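Local coordinates for pesticidal crystal protein Cry2Aa (Bacillus thuringiensis serovar kurstaki, PDB 1I5P) that promotes colloid-osmotic lysis by binding to midgut epithelial cells of dipteran and lepidopteran insect larvae, at residues A[107-112]-A[164-169]; A[175-180]-A[221-226]. One frame throughout, in Å; residues are numbered along the deposited sequence.

Counted from the N terminus, the two contacts follow in series, neither nesting nor crossing, and both lie in the helical N-terminal domain. Contact 1 spans the 51 residues between its segments, the rest of helix 107-135 and all of helix 145-160, by bringing the start of the first against the turn that follows the second. Contact 2 opens a few residues later on helix 170-193 and closes against helix 202-232, so the chain passes straight from one to the other. Their centres lie about 14 Å apart and they touch: Gln165 OE1 of contact 1 packs 3.3 Å from Tyr222 CD2 and also meets the Phe177 ring of contact 2.

Contact 1: A[107-112]-A[164-169]; sequences TDTLAR and FQIQGY
The hydroxyl of Thr109 has two partners: OG1 is hydrogen-bonded to OD1 of Asn106, just before the helix begins, and packs 3.6 Å from CE1 of Tyr169. That approach to the ring is oblique, and no hydrogen bond crosses between 107-112 and 164-169. The methyl CG2 makes the apolar half of the contact. A chi1 of -54° sets Thr109 CG2 opposite the backbone N, from where it meets Ile166 CG1 at 3.9 Å, the two side chains running antiparallel alongside one another. CG2 of Ile166 meanwhile lies in the plane of the Tyr169 ring, at its edge, and comes within 4.2 Å of Thr109 OG1. One buried threonine is thus met by both ends of a type II beta turn, Ile166 to Tyr169, closed by Tyr169 N donating to Ile166 O at 2.9 Å. Gly168 has phi 100°, a conformation that suits glycine because a CB would crowd the carbonyl O of Gln167. The turn belongs to the link between helices 145-160 and 170-193, the hairpin that in this toxin family is thought to enter the membrane. Around it, Ile166 touches Leu173 of helix 170-193, Tyr169 reaches Leu105 and Asn106, and Phe164 lies on Val113 and Leu117 of helix 107-135.

Contact 2: A[175-180]-A[221-226]; sequences PLFAQA and NYCINT
The Phe177 ring has Tyr222 over one face and Cys223 at its edge. Tyr222 brings its CD2-CE2 edge down on that face, CD2 3.5 Å from Phe177 CE2. The pair is edge-to-face (T-shaped), with ring centroids 5.0 Å apart and planes at 71°. Tyr222 CE2 stands above the rim of the phenyl ring, nearer the CD2 side than the centre. The sulfur of Cys223 lies in the plane of the phenyl ring, SG 3.9 Å from Phe177 CE2, a Cys sulfur-aromatic contact made at the edge. Both rings extend from their helices in the same way, CG anti to the backbone N (chi1 172° for Phe177), and the two rings meet between the helices. Phe177 also forms a second edge-to-face pair, with Tyr219, three residues before Tyr222. This is helix-helix packing within the bundle of the delta-endotoxin N-terminal domain. Its neighbours are consistent with helix 170-193 being the central helix of the bundle, as in other three-domain Cry toxins: Pro175 and Leu176 lie against Ile93 of helix 88-101, and Pro175 also touches Asn251 of helix 238-259. The helix is kinked at its proline, where the backbone N atoms of Pro175 and Leu176 have no bond to the preceding turn. On the other helix, Thr226 OG1 stands above one face of the Tyr222 ring, toward its rim, and donates to Tyr222 O at 2.7 Å. Thr226 N reaches the same oxygen at 3.0 Å from the opposite face of the carbonyl plane, so two donors grip it. Cys223 is further covered by Val252, Val256 and Trp259 of helix 238-259, while the Asn221 amide bonds to the backbone of Gly579 and Asn581, tying helix 202-232 to the C-terminal part of the toxin.

Contact 1: A[107-112]-A[164-169]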
# COMPACT_ATOMS: atom_id res chain seq x y z
N THR A 107 -32.79 -7.60 4.80
CA THR A 107 -32.99 -9.03 4.61
C THR A 107 -33.03 -9.48 3.14
O THR A 107 -32.52 -10.55 2.81
CB THR A 107 -34.28 -9.50 5.31
OG1 THR A 107 -34.21 -10.92 5.54
CG2 THR A 107 -35.50 -9.18 4.46
N ASP A 108 -33.62 -8.67 2.27
CA ASP A 108 -33.72 -9.01 0.85
C ASP A 108 -32.36 -9.06 0.15
O ASP A 108 -32.06 -10.01 -0.57
CB ASP A 108 -34.62 -8.01 0.12
CG ASP A 108 -36.10 -8.24 0.39
OD1 ASP A 108 -36.92 -7.39 -0.03
OD2 ASP A 108 -36.44 -9.26 1.02
N THR A 109 -31.54 -8.03 0.36
CA THR A 109 -30.23 -8.00 -0.27
C THR A 109 -29.36 -9.12 0.28
O THR A 109 -28.64 -9.78 -0.47
CB THR A 109 -29.53 -6.65 -0.03
OG1 THR A 109 -30.40 -5.59 -0.45
CG2 THR A 109 -28.23 -6.57 -0.83
N LEU A 110 -29.43 -9.34 1.59
CA LEU A 110 -28.66 -10.40 2.22
C LEU A 110 -28.92 -11.72 1.51
O LEU A 110 -27.99 -12.41 1.08
CB LEU A 110 -29.04 -10.54 3.69
CG LEU A 110 -28.39 -11.71 4.44
CD1 LEU A 110 -26.88 -11.54 4.47
CD2 LEU A 110 -28.94 -11.76 5.86
N ALA A 111 -30.20 -12.06 1.37
CA ALA A 111 -30.59 -13.30 0.72
C ALA A 111 -30.05 -13.37 -0.71
O ALA A 111 -29.48 -14.37 -1.11
CB ALA A 111 -32.11 -13.43 0.72
N ARG A 112 -30.24 -12.30 -1.48
CA ARG A 112 -29.76 -12.28 -2.86
C ARG A 112 -28.24 -12.41 -2.95
O ARG A 112 -27.72 -13.16 -3.78
CB ARG A 112 -30.22 -11.01 -3.58
CG ARG A 112 -29.84 -10.98 -5.06
CD ARG A 112 -30.31 -12.25 -5.76
NE ARG A 112 -29.99 -12.26 -7.18
CZ ARG A 112 -30.56 -11.46 -8.08
NH1 ARG A 112 -31.48 -10.58 -7.72
NH2 ARG A 112 -30.20 -11.55 -9.36
N PHE A 164 -23.55 -7.08 -6.37
CA PHE A 164 -22.69 -6.69 -5.26
C PHE A 164 -22.50 -5.18 -5.32
O PHE A 164 -21.59 -4.63 -4.69
CB PHE A 164 -21.33 -7.39 -5.34
CG PHE A 164 -21.42 -8.89 -5.25
CD1 PHE A 164 -21.34 -9.67 -6.38
CD2 PHE A 164 -21.64 -9.51 -4.02
CE1 PHE A 164 -21.49 -11.06 -6.31
CE2 PHE A 164 -21.79 -10.89 -3.93
CZ PHE A 164 -21.71 -11.67 -5.08
N GLN A 165 -23.37 -4.51 -6.07
CA GLN A 165 -23.31 -3.07 -6.22
C GLN A 165 -24.66 -2.43 -5.94
O GLN A 165 -24.98 -1.36 -6.46
CB GLN A 165 -22.86 -2.71 -7.63
CG GLN A 165 -21.58 -3.40 -8.08
CD GLN A 165 -21.21 -3.00 -9.50
OE1 GLN A 165 -20.31 -2.19 -9.71
NE2 GLN A 165 -21.92 -3.57 -10.47
N ILE A 166 -25.46 -3.08 -5.10
CA ILE A 166 -26.79 -2.61 -4.74
C ILE A 166 -26.79 -1.22 -4.13
O ILE A 166 -26.12 -0.96 -3.11
CB ILE A 166 -27.47 -3.59 -3.75
CG1 ILE A 166 -27.45 -5.01 -4.33
CG2 ILE A 166 -28.91 -3.14 -3.49
CD1 ILE A 166 -28.12 -5.13 -5.68
N GLN A 167 -27.55 -0.32 -4.75
CA GLN A 167 -27.66 1.05 -4.27
C GLN A 167 -28.12 0.99 -2.82
O GLN A 167 -29.00 0.21 -2.47
CB GLN A 167 -28.68 1.82 -5.12
CG GLN A 167 -28.12 3.10 -5.70
CD GLN A 167 -28.28 3.17 -7.21
OE1 GLN A 167 -29.17 3.85 -7.73
NE2 GLN A 167 -27.42 2.45 -7.93
N GLY A 168 -27.52 1.83 -1.98
CA GLY A 168 -27.86 1.84 -0.57
C GLY A 168 -26.84 1.07 0.24
O GLY A 168 -26.66 1.32 1.43
N TYR A 169 -26.15 0.13 -0.40
CA TYR A 169 -25.15 -0.67 0.30
C TYR A 169 -23.88 -0.83 -0.51
O TYR A 169 -23.15 -1.80 -0.32
CB TYR A 169 -25.71 -2.06 0.59
CG TYR A 169 -27.13 -2.07 1.08
CD1 TYR A 169 -28.19 -2.25 0.19
CD2 TYR A 169 -27.42 -1.92 2.43
CE1 TYR A 169 -29.50 -2.28 0.64
CE2 TYR A 169 -28.74 -1.93 2.89
CZ TYR A 169 -29.77 -2.12 1.99
OH TYR A 169 -31.08 -2.15 2.42

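Contact 2: A[175-180]-A[221-226]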
# COMPACT_ATOMS: atom_id res chain seq x y z
N PRO A 175 -16.14 -4.68 -0.54
CA PRO A 175 -15.15 -5.75 -0.39
C PRO A 175 -15.57 -6.97 -1.20
O PRO A 175 -14.77 -7.55 -1.92
CB PRO A 175 -15.14 -6.01 1.12
CG PRO A 175 -15.41 -4.65 1.67
CD PRO A 175 -16.56 -4.19 0.79
N LEU A 176 -16.84 -7.33 -1.12
CA LEU A 176 -17.34 -8.48 -1.87
C LEU A 176 -17.25 -8.22 -3.37
O LEU A 176 -16.82 -9.09 -4.13
CB LEU A 176 -18.80 -8.78 -1.49
CG LEU A 176 -19.10 -9.35 -0.10
CD1 LEU A 176 -20.55 -9.82 -0.05
CD2 LEU A 176 -18.17 -10.52 0.22
N PHE A 177 -17.64 -7.03 -3.79
CA PHE A 177 -17.57 -6.71 -5.21
C PHE A 177 -16.13 -6.79 -5.71
O PHE A 177 -15.87 -7.28 -6.81
CB PHE A 177 -18.13 -5.31 -5.49
CG PHE A 177 -17.91 -4.86 -6.91
CD1 PHE A 177 -18.72 -5.35 -7.94
CD2 PHE A 177 -16.85 -4.02 -7.23
CE1 PHE A 177 -18.45 -5.02 -9.26
CE2 PHE A 177 -16.57 -3.69 -8.56
CZ PHE A 177 -17.38 -4.19 -9.58
N ALA A 178 -15.20 -6.33 -4.89
CA ALA A 178 -13.79 -6.37 -5.26
C ALA A 178 -13.36 -7.82 -5.48
O ALA A 178 -12.67 -8.12 -6.46
CB ALA A 178 -12.94 -5.74 -4.17
N GLN A 179 -13.76 -8.71 -4.58
CA GLN A 179 -13.41 -10.12 -4.73
C GLN A 179 -14.02 -10.67 -6.02
O GLN A 179 -13.36 -11.41 -6.75
CB GLN A 179 -13.91 -10.93 -3.53
CG GLN A 179 -13.15 -10.72 -2.23
CD GLN A 179 -11.67 -11.02 -2.34
OE1 GLN A 179 -11.25 -11.82 -3.19
NE2 GLN A 179 -10.86 -10.40 -1.49
N ALA A 180 -15.26 -10.30 -6.31
CA ALA A 180 -15.94 -10.77 -7.52
C ALA A 180 -15.28 -10.18 -8.76
O ALA A 180 -15.16 -10.84 -9.79
CB ALA A 180 -17.42 -10.40 -7.48
N ASN A 221 -12.92 2.31 -11.58
CA ASN A 221 -13.60 3.58 -11.32
C ASN A 221 -14.73 3.41 -10.31
O ASN A 221 -14.90 4.25 -9.42
CB ASN A 221 -14.13 4.18 -12.62
CG ASN A 221 -13.02 4.70 -13.53
OD1 ASN A 221 -11.90 4.94 -13.09
ND2 ASN A 221 -13.35 4.90 -14.80
N TYR A 222 -15.50 2.33 -10.43
CA TYR A 222 -16.60 2.09 -9.50
C TYR A 222 -16.09 2.00 -8.06
O TYR A 222 -16.69 2.57 -7.15
CB TYR A 222 -17.34 0.80 -9.85
CG TYR A 222 -18.38 0.43 -8.81
CD1 TYR A 222 -19.59 1.12 -8.72
CD2 TYR A 222 -18.12 -0.58 -7.88
CE1 TYR A 222 -20.52 0.81 -7.72
CE2 TYR A 222 -19.04 -0.89 -6.88
CZ TYR A 222 -20.23 -0.20 -6.80
OH TYR A 222 -21.12 -0.53 -5.80
N CYS A 223 -14.99 1.28 -7.86
CA CYS A 223 -14.42 1.13 -6.52
C CYS A 223 -13.91 2.46 -5.99
O CYS A 223 -14.18 2.83 -4.85
CB CYS A 223 -13.27 0.12 -6.54
SG CYS A 223 -13.78 -1.59 -6.78
N ILE A 224 -13.17 3.17 -6.83
CA ILE A 224 -12.62 4.47 -6.44
C ILE A 224 -13.72 5.46 -6.10
O ILE A 224 -13.68 6.11 -5.06
CB ILE A 224 -11.74 5.04 -7.57
CG1 ILE A 224 -10.53 4.12 -7.77
CG2 ILE A 224 -11.29 6.46 -7.23
CD1 ILE A 224 -9.75 4.39 -9.04
N ASN A 225 -14.72 5.56 -6.98
CA ASN A 225 -15.82 6.48 -6.74
C ASN A 225 -16.61 6.14 -5.47
O ASN A 225 -16.96 7.02 -4.70
CB ASN A 225 -16.77 6.51 -7.95
CG ASN A 225 -16.10 7.08 -9.20
OD1 ASN A 225 -15.11 7.79 -9.12
ND2 ASN A 225 -16.68 6.78 -10.36
N THR A 226 -16.89 4.86 -5.26
CA THR A 226 -17.64 4.44 -4.07
C THR A 226 -16.90 4.84 -2.80
O THR A 226 -17.49 5.39 -1.86
CB THR A 226 -17.88 2.92 -4.06
OG1 THR A 226 -18.63 2.54 -5.22
CG2 THR A 226 -18.65 2.50 -2.81